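Local coordinates for cytochrome C-type biogenesis protein ccmF (Thermus thermophilus, PDB 6ZMQ) that probably binds and carries heme within the membrane as the cytochrome c heme lyase of the c-type cytochrome maturation system, at residues 184-189 with 242-247; 190-195 with 231-236. All coordinates share one frame; numbering follows the deposited sequence.

Contact 1 (184-189 with 242-247)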
ATOM      1  N   TRP A 184      -8.178  -1.597  14.656  1.00 44.16           N
ATOM      2  CA  TRP A 184      -7.575  -0.298  14.409  1.00 44.00           C
ATOM      3  C   TRP A 184      -6.946  -0.167  13.024  1.00 44.60           C
ATOM      4  O   TRP A 184      -6.750   0.967  12.567  1.00 56.89           O
ATOM      5  CB  TRP A 184      -6.531   0.001  15.505  1.00 51.11           C
ATOM      6  CG  TRP A 184      -5.769  -1.202  16.107  1.00 59.85           C
ATOM      7  CD1 TRP A 184      -6.222  -2.097  17.053  1.00 65.03           C
ATOM      8  CD2 TRP A 184      -4.427  -1.602  15.805  1.00 67.85           C
ATOM      9  NE1 TRP A 184      -5.249  -3.023  17.334  1.00 70.68           N
ATOM     10  CE2 TRP A 184      -4.137  -2.741  16.588  1.00 72.27           C
ATOM     11  CE3 TRP A 184      -3.442  -1.111  14.945  1.00 68.84           C
ATOM     12  CZ2 TRP A 184      -2.903  -3.391  16.536  1.00 74.17           C
ATOM     13  CZ3 TRP A 184      -2.217  -1.760  14.897  1.00 68.23           C
ATOM     14  CH2 TRP A 184      -1.961  -2.888  15.685  1.00 74.99           C
ATOM     15  N   MET A 185      -6.621  -1.281  12.354  1.00 40.73           N
ATOM     16  CA  MET A 185      -5.985  -1.194  11.038  1.00 42.82           C
ATOM     17  C   MET A 185      -6.965  -0.703   9.973  1.00 43.20           C
ATOM     18  O   MET A 185      -6.552  -0.061   9.006  1.00 53.76           O
ATOM     19  CB  MET A 185      -5.340  -2.529  10.653  1.00 42.35           C
ATOM     20  CG  MET A 185      -4.372  -2.460   9.448  1.00 46.37           C
ATOM     21  SD  MET A 185      -2.921  -3.507   9.648  1.00 66.86           S
ATOM     22  CE  MET A 185      -2.099  -2.622  10.973  1.00 76.73           C
ATOM     23  N   MET A 186      -8.281  -0.884  10.190  1.00 25.78           N
ATOM     24  CA  MET A 186      -9.285  -0.236   9.334  1.00 25.32           C
ATOM     25  C   MET A 186      -9.271   1.289   9.464  1.00 42.02           C
ATOM     26  O   MET A 186      -9.827   1.989   8.607  1.00 49.62           O
ATOM     27  CB  MET A 186     -10.679  -0.817   9.625  1.00 31.94           C
ATOM     28  CG  MET A 186     -11.642  -0.759   8.413  1.00 46.85           C
ATOM     29  SD  MET A 186     -13.398  -1.087   8.670  1.00 73.46           S
ATOM     30  CE  MET A 186     -13.366  -2.882   8.751  1.00 77.64           C
ATOM     31  N   ALA A 187      -8.636   1.812  10.508  1.00 55.87           N
ATOM     32  CA  ALA A 187      -8.183   3.191  10.566  1.00 58.32           C
ATOM     33  C   ALA A 187      -6.888   3.429   9.791  1.00 54.20           C
ATOM     34  O   ALA A 187      -6.816   4.379   9.002  1.00 52.06           O
ATOM     35  CB  ALA A 187      -7.965   3.586  12.024  1.00 62.24           C
ATOM     36  N   VAL A 188      -5.863   2.590   9.977  1.00 52.39           N
ATOM     37  CA  VAL A 188      -4.521   2.977   9.545  1.00 40.51           C
ATOM     38  C   VAL A 188      -4.104   2.392   8.191  1.00 50.47           C
ATOM     39  O   VAL A 188      -3.194   2.940   7.554  1.00 64.87           O
ATOM     40  CB  VAL A 188      -3.464   2.663  10.632  1.00 21.49           C
ATOM     41  CG1 VAL A 188      -3.948   3.167  12.002  1.00 29.13           C
ATOM     42  CG2 VAL A 188      -3.119   1.190  10.685  1.00 21.54           C
ATOM     43  N   HIS A 189      -4.742   1.318   7.729  1.00 40.96           N
ATOM     44  CA  HIS A 189      -4.566   0.893   6.339  1.00 38.52           C
ATOM     45  C   HIS A 189      -5.092   1.885   5.286  1.00 56.91           C
ATOM     46  O   HIS A 189      -4.497   1.918   4.194  1.00 81.91           O
ATOM     47  CB  HIS A 189      -5.171  -0.513   6.173  1.00 38.33           C
ATOM     48  CG  HIS A 189      -5.042  -1.104   4.809  1.00 44.52           C
ATOM     49  ND1 HIS A 189      -5.917  -0.826   3.780  1.00 55.70           N
ATOM     50  CD2 HIS A 189      -4.158  -1.999   4.318  1.00 47.06           C
ATOM     51  CE1 HIS A 189      -5.569  -1.520   2.712  1.00 53.73           C
ATOM     52  NE2 HIS A 189      -4.504  -2.241   3.014  1.00 45.99           N
ATOM     53  N   MET A 242      -2.128  -7.472   4.086  1.00 50.09           N
ATOM     54  CA  MET A 242      -1.881  -8.912   4.176  1.00 46.14           C
ATOM     55  C   MET A 242      -2.034  -9.451   5.598  1.00 46.44           C
ATOM     56  O   MET A 242      -2.749 -10.446   5.816  1.00 53.45           O
ATOM     57  CB  MET A 242      -0.473  -9.230   3.675  1.00 43.86           C
ATOM     58  CG  MET A 242      -0.324  -9.654   2.230  1.00 37.41           C
ATOM     59  SD  MET A 242       1.439  -9.653   1.862  1.00 44.44           S
ATOM     60  CE  MET A 242       1.626 -11.213   1.018  1.00 35.67           C
ATOM     61  N   TRP A 243      -1.379  -8.787   6.569  1.00 49.58           N
ATOM     62  CA  TRP A 243      -1.424  -9.212   7.971  1.00 43.96           C
ATOM     63  C   TRP A 243      -2.835  -9.123   8.530  1.00 38.39           C
ATOM     64  O   TRP A 243      -3.273 -10.003   9.284  1.00 41.20           O
ATOM     65  CB  TRP A 243      -0.476  -8.358   8.828  1.00 48.70           C
ATOM     66  CG  TRP A 243      -0.686  -8.553  10.327  1.00 46.16           C
ATOM     67  CD1 TRP A 243      -0.129  -9.526  11.104  1.00 52.40           C
ATOM     68  CD2 TRP A 243      -1.522  -7.774  11.204  1.00 42.80           C
ATOM     69  NE1 TRP A 243      -0.562  -9.404  12.403  1.00 54.32           N
ATOM     70  CE2 TRP A 243      -1.420  -8.340  12.489  1.00 49.32           C
ATOM     71  CE3 TRP A 243      -2.357  -6.666  11.022  1.00 40.71           C
ATOM     72  CZ2 TRP A 243      -2.108  -7.827  13.592  1.00 44.36           C
ATOM     73  CZ3 TRP A 243      -3.042  -6.158  12.122  1.00 39.73           C
ATOM     74  CH2 TRP A 243      -2.912  -6.739  13.388  1.00 35.94           C
ATOM     75  N   TRP A 244      -3.550  -8.064   8.160  1.00 33.21           N
ATOM     76  CA  TRP A 244      -4.883  -7.834   8.691  1.00 45.73           C
ATOM     77  C   TRP A 244      -5.885  -8.824   8.108  1.00 49.37           C
ATOM     78  O   TRP A 244      -6.736  -9.350   8.837  1.00 53.70           O
ATOM     79  CB  TRP A 244      -5.252  -6.377   8.411  1.00 49.23           C
ATOM     80  CG  TRP A 244      -6.640  -5.949   8.697  1.00 53.60           C
ATOM     81  CD1 TRP A 244      -7.493  -6.429   9.650  1.00 55.98           C
ATOM     82  CD2 TRP A 244      -7.340  -4.909   8.030  1.00 54.20           C
ATOM     83  NE1 TRP A 244      -8.688  -5.775   9.594  1.00 53.47           N
ATOM     84  CE2 TRP A 244      -8.619  -4.828   8.609  1.00 56.37           C
ATOM     85  CE3 TRP A 244      -7.012  -4.039   6.988  1.00 56.31           C
ATOM     86  CZ2 TRP A 244      -9.564  -3.914   8.179  1.00 58.59           C
ATOM     87  CZ3 TRP A 244      -7.938  -3.123   6.582  1.00 54.67           C
ATOM     88  CH2 TRP A 244      -9.211  -3.084   7.152  1.00 55.31           C
ATOM     89  N   SER A 245      -5.763  -9.121   6.811  1.00 45.16           N
ATOM     90  CA  SER A 245      -6.633 -10.099   6.169  1.00 37.04           C
ATOM     91  C   SER A 245      -6.371 -11.508   6.693  1.00 36.51           C
ATOM     92  O   SER A 245      -7.291 -12.333   6.765  1.00 41.39           O
ATOM     93  CB  SER A 245      -6.448 -10.033   4.651  1.00 34.03           C
ATOM     94  OG  SER A 245      -6.957 -11.188   4.012  1.00 46.89           O
ATOM     95  N   TYR A 246      -5.122 -11.811   7.066  1.00 37.26           N
ATOM     96  CA  TYR A 246      -4.869 -13.127   7.650  1.00 40.78           C
ATOM     97  C   TYR A 246      -5.363 -13.198   9.097  1.00 51.68           C
ATOM     98  O   TYR A 246      -6.217 -14.030   9.424  1.00 65.08           O
ATOM     99  CB  TYR A 246      -3.384 -13.478   7.592  1.00 36.27           C
ATOM    100  CG  TYR A 246      -3.072 -14.942   7.866  1.00 35.86           C
ATOM    101  CD1 TYR A 246      -3.335 -15.927   6.923  1.00 47.33           C
ATOM    102  CD2 TYR A 246      -2.570 -15.341   9.093  1.00 36.97           C
ATOM    103  CE1 TYR A 246      -3.044 -17.268   7.180  1.00 56.02           C
ATOM    104  CE2 TYR A 246      -2.277 -16.665   9.358  1.00 43.64           C
ATOM    105  CZ  TYR A 246      -2.511 -17.625   8.403  1.00 50.94           C
ATOM    106  OH  TYR A 246      -2.224 -18.939   8.696  1.00 44.76           O
ATOM    107  N   GLU A 247      -4.865 -12.319   9.979  1.00 41.39           N
ATOM    108  CA  GLU A 247      -5.054 -12.525  11.410  1.00 37.34           C
ATOM    109  C   GLU A 247      -6.311 -11.856  11.973  1.00 41.79           C
ATOM    110  O   GLU A 247      -6.896 -12.382  12.924  1.00 53.34           O
ATOM    111  CB  GLU A 247      -3.809 -12.034  12.190  1.00 39.93           C
ATOM    112  CG  GLU A 247      -3.791 -12.405  13.699  1.00 54.82           C
ATOM    113  CD  GLU A 247      -2.434 -12.306  14.368  1.00 68.77           C
ATOM    114  OE1 GLU A 247      -1.521 -13.088  14.032  1.00 75.17           O
ATOM    115  OE2 GLU A 247      -2.315 -11.491  15.306  1.00 73.31           O
TER
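Trp243 meets Met185 through the rim of its six-membered ring: CE3 lies 3.5 Å from Met185 SD, and the sulfur sits near the ring plane, 75° off the normal, an edge-on Met-aromatic contact. The Trp243 indole also meets the rings of His183 and, edge-to-face, Trp631. Trp244 follows, and it gives up more surface here than any other residue, 116 Å² of the 314 Å² buried in all. Met185 CB stands over the five-membered ring, 4.3 Å from the centroid, in a CH-pi contact, while the Met185 chain and the indole run side by side with opposed directions. These pairs join helices 185-213 and 224-247, predicted to span the membrane within the cytochrome c assembly family region, which run antiparallel at 159°; their local axes stay 11.2 Å apart, a spacing that the indole spans. Further out on Trp244, CH2 lies 3.6 Å from Met186 CG. The rim of its six-membered ring is turned toward the His189 face in an offset edge-to-face pair, centroids 5.6 Å apart and planes at 60°. An alanine in place of Trp244 would probably open a gap between the helices, taking from Met185 CB the ring face it lies over and from Met186 and His189 their ring partner.

Contact 2 (190-195 with 231-236). With PTY (phosphatidylethanolamine), chain G.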
ATOM      1  N   PRO A 190      -6.194   2.653   5.487  1.00 55.81           N
ATOM      2  CA  PRO A 190      -6.483   3.733   4.514  1.00 43.10           C
ATOM      3  C   PRO A 190      -5.411   4.815   4.393  1.00 32.25           C
ATOM      4  O   PRO A 190      -4.948   5.061   3.266  1.00 37.68           O
ATOM      5  CB  PRO A 190      -7.797   4.316   5.042  1.00 51.90           C
ATOM      6  CG  PRO A 190      -8.499   3.151   5.593  1.00 64.08           C
ATOM      7  CD  PRO A 190      -7.431   2.332   6.247  1.00 68.99           C
ATOM      8  N   VAL A 191      -4.961   5.410   5.511  1.00 24.76           N
ATOM      9  CA  VAL A 191      -4.066   6.575   5.486  1.00 21.19           C
ATOM     10  C   VAL A 191      -2.702   6.223   4.917  1.00 36.37           C
ATOM     11  O   VAL A 191      -2.120   7.026   4.172  1.00 56.69           O
ATOM     12  CB  VAL A 191      -3.907   7.165   6.905  1.00 20.55           C
ATOM     13  CG1 VAL A 191      -3.359   8.596   6.856  1.00 20.56           C
ATOM     14  CG2 VAL A 191      -5.217   7.100   7.662  1.00 30.98           C
ATOM     15  N   LEU A 192      -2.262   4.981   5.161  1.00 34.23           N
ATOM     16  CA  LEU A 192      -1.025   4.419   4.617  1.00 35.49           C
ATOM     17  C   LEU A 192      -0.989   4.447   3.095  1.00 42.49           C
ATOM     18  O   LEU A 192       0.088   4.566   2.492  1.00 54.90           O
ATOM     19  CB  LEU A 192      -0.867   2.976   5.104  1.00 26.07           C
ATOM     20  CG  LEU A 192       0.138   2.713   6.214  1.00 28.16           C
ATOM     21  CD1 LEU A 192       1.482   2.862   5.584  1.00 33.15           C
ATOM     22  CD2 LEU A 192       0.021   3.673   7.389  1.00 38.78           C
ATOM     23  N   MET A 193      -2.147   4.312   2.452  1.00 29.02           N
ATOM     24  CA  MET A 193      -2.156   4.458   1.006  1.00 26.24           C
ATOM     25  C   MET A 193      -2.361   5.900   0.558  1.00 40.72           C
ATOM     26  O   MET A 193      -1.800   6.289  -0.477  1.00 48.08           O
ATOM     27  CB  MET A 193      -3.163   3.495   0.391  1.00 38.18           C
ATOM     28  CG  MET A 193      -2.479   2.173   0.118  1.00 61.36           C
ATOM     29  SD  MET A 193      -3.409   0.761  -0.453  1.00 83.34           S
ATOM     30  CE  MET A 193      -2.819  -0.372   0.788  1.00106.66           C
ATOM     31  N   TYR A 194      -3.135   6.702   1.320  1.00 49.14           N
ATOM     32  CA  TYR A 194      -3.394   8.090   0.912  1.00 40.15           C
ATOM     33  C   TYR A 194      -2.107   8.906   0.931  1.00 28.90           C
ATOM     34  O   TYR A 194      -1.770   9.561  -0.069  1.00 38.45           O
ATOM     35  CB  TYR A 194      -4.452   8.741   1.814  1.00 51.43           C
ATOM     36  CG  TYR A 194      -5.875   8.197   1.699  1.00 53.56           C
ATOM     37  CD1 TYR A 194      -6.251   7.357   0.653  1.00 58.41           C
ATOM     38  CD2 TYR A 194      -6.837   8.521   2.651  1.00 37.38           C
ATOM     39  CE1 TYR A 194      -7.543   6.845   0.560  1.00 51.19           C
ATOM     40  CE2 TYR A 194      -8.128   8.024   2.568  1.00 36.56           C
ATOM     41  CZ  TYR A 194      -8.472   7.189   1.524  1.00 40.35           C
ATOM     42  OH  TYR A 194      -9.760   6.701   1.456  1.00 46.27           O
ATOM     43  N   LEU A 195      -1.330   8.748   2.018  1.00 30.06           N
ATOM     44  CA  LEU A 195       0.052   9.214   2.127  1.00 26.49           C
ATOM     45  C   LEU A 195       0.896   8.740   0.960  1.00 45.82           C
ATOM     46  O   LEU A 195       1.596   9.546   0.326  1.00 75.12           O
ATOM     47  CB  LEU A 195       0.668   8.686   3.426  1.00 19.58           C
ATOM     48  CG  LEU A 195       0.283   9.281   4.770  1.00 21.35           C
ATOM     49  CD1 LEU A 195       0.932   8.521   5.913  1.00 27.42           C
ATOM     50  CD2 LEU A 195       0.718  10.718   4.769  1.00 28.26           C
ATOM     51  N   TRP A 231       6.737   4.913  -1.900  1.00 20.56           N
ATOM     52  CA  TRP A 231       6.804   3.465  -2.019  1.00 31.23           C
ATOM     53  C   TRP A 231       6.867   2.781  -0.658  1.00 52.07           C
ATOM     54  O   TRP A 231       6.394   1.651  -0.520  1.00 69.64           O
ATOM     55  CB  TRP A 231       8.013   3.088  -2.857  1.00 21.19           C
ATOM     56  CG  TRP A 231       8.170   1.623  -3.062  1.00 25.29           C
ATOM     57  CD1 TRP A 231       7.668   0.900  -4.095  1.00 37.04           C
ATOM     58  CD2 TRP A 231       8.882   0.688  -2.225  1.00 36.46           C
ATOM     59  NE1 TRP A 231       8.004  -0.422  -3.957  1.00 43.17           N
ATOM     60  CE2 TRP A 231       8.744  -0.578  -2.816  1.00 42.73           C
ATOM     61  CE3 TRP A 231       9.598   0.799  -1.026  1.00 41.98           C
ATOM     62  CZ2 TRP A 231       9.298  -1.717  -2.263  1.00 44.52           C
ATOM     63  CZ3 TRP A 231      10.148  -0.345  -0.474  1.00 40.34           C
ATOM     64  CH2 TRP A 231      10.006  -1.581  -1.101  1.00 45.04           C
ATOM     65  N   GLY A 232       7.475   3.421   0.339  1.00 42.54           N
ATOM     66  CA  GLY A 232       7.507   2.850   1.676  1.00 28.40           C
ATOM     67  C   GLY A 232       6.143   2.821   2.327  1.00 37.03           C
ATOM     68  O   GLY A 232       5.784   1.841   2.994  1.00 56.51           O
ATOM     69  N   PHE A 233       5.343   3.862   2.080  1.00 39.97           N
ATOM     70  CA  PHE A 233       3.968   3.878   2.558  1.00 32.05           C
ATOM     71  C   PHE A 233       3.111   2.869   1.790  1.00 41.10           C
ATOM     72  O   PHE A 233       2.260   2.193   2.384  1.00 54.01           O
ATOM     73  CB  PHE A 233       3.423   5.300   2.465  1.00 32.31           C
ATOM     74  CG  PHE A 233       3.882   6.191   3.598  1.00 34.33           C
ATOM     75  CD1 PHE A 233       3.853   5.732   4.906  1.00 36.23           C
ATOM     76  CD2 PHE A 233       4.382   7.469   3.348  1.00 36.11           C
ATOM     77  CE1 PHE A 233       4.281   6.534   5.955  1.00 36.33           C
ATOM     78  CE2 PHE A 233       4.820   8.277   4.404  1.00 33.42           C
ATOM     79  CZ  PHE A 233       4.764   7.804   5.700  1.00 33.28           C
ATOM     80  N   LEU A 234       3.367   2.708   0.481  1.00 44.99           N
ATOM     81  CA  LEU A 234       2.724   1.644  -0.300  1.00 38.78           C
ATOM     82  C   LEU A 234       3.093   0.239   0.175  1.00 29.94           C
ATOM     83  O   LEU A 234       2.215  -0.634   0.259  1.00 45.00           O
ATOM     84  CB  LEU A 234       3.051   1.792  -1.793  1.00 43.92           C
ATOM     85  CG  LEU A 234       2.011   2.425  -2.727  1.00 36.49           C
ATOM     86  CD1 LEU A 234       1.627   3.806  -2.363  1.00 25.16           C
ATOM     87  CD2 LEU A 234       2.552   2.427  -4.157  1.00 34.99           C
ATOM     88  N   THR A 235       4.377  -0.019   0.463  1.00 25.00           N
ATOM     89  CA  THR A 235       4.772  -1.371   0.859  1.00 26.62           C
ATOM     90  C   THR A 235       4.275  -1.698   2.266  1.00 41.94           C
ATOM     91  O   THR A 235       3.838  -2.829   2.520  1.00 66.41           O
ATOM     92  CB  THR A 235       6.296  -1.598   0.692  1.00 41.89           C
ATOM     93  OG1 THR A 235       6.594  -3.000   0.766  1.00 62.01           O
ATOM     94  CG2 THR A 235       7.198  -0.849   1.669  1.00 53.11           C
ATOM     95  N   ALA A 236       4.292  -0.714   3.181  1.00 42.06           N
ATOM     96  CA  ALA A 236       3.721  -0.915   4.507  1.00 33.74           C
ATOM     97  C   ALA A 236       2.206  -1.116   4.454  1.00 30.79           C
ATOM     98  O   ALA A 236       1.652  -1.909   5.223  1.00 36.90           O
ATOM     99  CB  ALA A 236       4.098   0.246   5.422  1.00 37.98           C
TER
HETATM  100  C1  PTY G 706      14.742  12.383   5.648  1.00 66.54           C
HETATM  101  C2  PTY G 706      20.917  13.247   0.869  1.00 53.51           C
HETATM  102  C3  PTY G 706      19.826  14.318   0.899  1.00 63.98           C
HETATM  103  O4  PTY G 706      13.503  11.822   5.292  1.00 68.91           O
HETATM  104  C5  PTY G 706      15.729  13.816   3.711  1.00 88.48           C
HETATM  105  C6  PTY G 706      14.960  13.788   5.056  1.00 78.90           C
HETATM  106  O7  PTY G 706      15.597  14.581   6.025  1.00 88.28           O
HETATM  107  C8  PTY G 706      14.792  15.577   6.595  1.00 98.38           C
HETATM  108  O10 PTY G 706      14.286  16.397   5.906  1.00107.43           O
HETATM  109  C11 PTY G 706      14.578  15.620   8.110  1.00 90.12           C
HETATM  110  C12 PTY G 706      13.096  15.771   8.454  1.00 74.90           C
HETATM  111  C13 PTY G 706      12.869  15.409   9.924  1.00 64.41           C
HETATM  112  C14 PTY G 706      12.147  14.066  10.030  1.00 63.94           C
HETATM  113  C15 PTY G 706      13.151  12.934  10.252  1.00 67.97           C
HETATM  114  C16 PTY G 706      12.362  11.664  10.574  1.00 65.81           C
HETATM  115  C17 PTY G 706      13.316  10.471  10.625  1.00 57.94           C
HETATM  116  C18 PTY G 706      12.518   9.171  10.716  1.00 61.39           C
HETATM  117  C19 PTY G 706      11.569   9.181  11.917  1.00 71.87           C
HETATM  118  C20 PTY G 706      10.486   8.115  11.717  1.00 69.83           C
HETATM  119  C21 PTY G 706       9.770   7.897  13.049  1.00 63.08           C
HETATM  120  C22 PTY G 706       8.749   6.761  12.977  1.00 58.48           C
HETATM  121  C23 PTY G 706       9.390   5.472  12.459  1.00 62.03           C
HETATM  122  C24 PTY G 706       8.315   4.421  12.180  1.00 67.66           C
HETATM  123  C25 PTY G 706       7.214   4.964  11.266  1.00 66.10           C
HETATM  124  C26 PTY G 706       5.951   4.163  11.571  1.00 64.18           C
HETATM  125  C27 PTY G 706       4.731   5.067  11.437  1.00 63.90           C
HETATM  126  C28 PTY G 706       3.634   4.528  12.348  1.00 56.02           C
HETATM  127  C29 PTY G 706       3.193   5.660  13.272  1.00 40.29           C
HETATM  128  C30 PTY G 706      12.432  11.970   6.194  1.00 81.21           C
HETATM  129  C31 PTY G 706      11.844  10.774   6.962  1.00 78.04           C
HETATM  130  O30 PTY G 706      11.967  13.045   6.365  1.00 86.90           O
HETATM  131  C32 PTY G 706      10.341  10.977   7.219  1.00 67.48           C
HETATM  132  C33 PTY G 706       9.778  10.008   8.270  1.00 61.29           C
HETATM  133  C34 PTY G 706       8.723   9.080   7.656  1.00 58.63           C
HETATM  134  C35 PTY G 706       9.400   7.865   7.024  1.00 57.24           C
HETATM  135  C36 PTY G 706       8.610   6.578   7.259  1.00 51.68           C
HETATM  136  C37 PTY G 706       8.153   5.982   5.925  1.00 49.39           C
HETATM  137  C38 PTY G 706       8.997   4.759   5.559  1.00 44.65           C
HETATM  138  C39 PTY G 706       8.835   3.654   6.602  1.00 49.93           C
HETATM  139  C40 PTY G 706       7.533   2.908   6.338  1.00 49.02           C
HETATM  140  C41 PTY G 706       7.018   2.306   7.642  1.00 46.56           C
HETATM  141  C42 PTY G 706       5.650   2.927   7.912  1.00 42.01           C
HETATM  142  C43 PTY G 706       4.775   1.957   8.699  1.00 30.91           C
HETATM  143  C44 PTY G 706       3.383   2.557   8.880  1.00 33.58           C
HETATM  144  P1  PTY G 706      18.294  14.243   3.048  1.00115.88           P
HETATM  145  O11 PTY G 706      18.632  13.851   1.477  1.00 93.80           O
HETATM  146  O12 PTY G 706      19.555  14.044   3.850  1.00130.30           O
HETATM  147  O13 PTY G 706      17.967  15.715   3.127  1.00126.95           O
HETATM  148  O14 PTY G 706      17.063  13.354   3.726  1.00104.97           O
HETATM  149  N1  PTY G 706      21.249  12.943  -0.515  1.00 47.02           N
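Leu195 and Leu192 press on the Phe233 ring from two directions. The main bump is Leu195 CD1, which sits over the ring's centre, 3.9 Å from the centroid and 13° off the normal, a CH-pi contact. On the opposite face, toward the rim, the lipid carbon PTY C37 lies 3.9 Å from Phe233 CZ, so the ring is sandwiched between a leucine methyl and an acyl chain. Leu192 CD1 comes at the ring edge, 3.8 Å from Phe233 CD1, and fills the hollow between Phe233 and Ala236, with Ala236 CB at 3.7 Å from Leu192 CD1. The two helices, both predicted to be transmembrane, run antiparallel at 154° with local axes 7.9 Å apart, and their backbones come closest at Leu192 and Phe233, whose CA atoms are 5.4 Å apart. Gly232 leaves room for the lipid, because a side chain there would probably crowd PTY C38. Leu195 also touches Leu120 and Tyr124 of helix 110-129. The carbonyl oxygens of Leu192 and Phe233 are two acceptors that do not bond, and the two segments share no hydrogen bond at all; cohesion between them therefore rests on apolar packing and the CH-pi contact, with the lipid chains completing the hydrocarbon surface.

Both contacts pair helix 185-213 with helix 224-247, and contact 2 is nested within the loop that contact 1 closes. Their centres lie about 13 Å apart, and they touch directly where Met185 O meets Pro190 CD at 3.8 Å. Between them the local axes go from 7.9 Å apart at 190-195 with 231-236 to 11.2 Å at 184-189 with 242-247, and the large aromatics of contact 1 occupy the wider interval. One phosphatidylethanolamine packs against Phe233, Leu192 and Ala236 of contact 2; a bound phosphatidylethanolamine also touches Val188 of contact 1, and the Met185 side chain is about 7 Å from a bound lipid. Trp231, in contact 2, touches the heme, so the same helix reaches from that pocket to the indoles of contact 1.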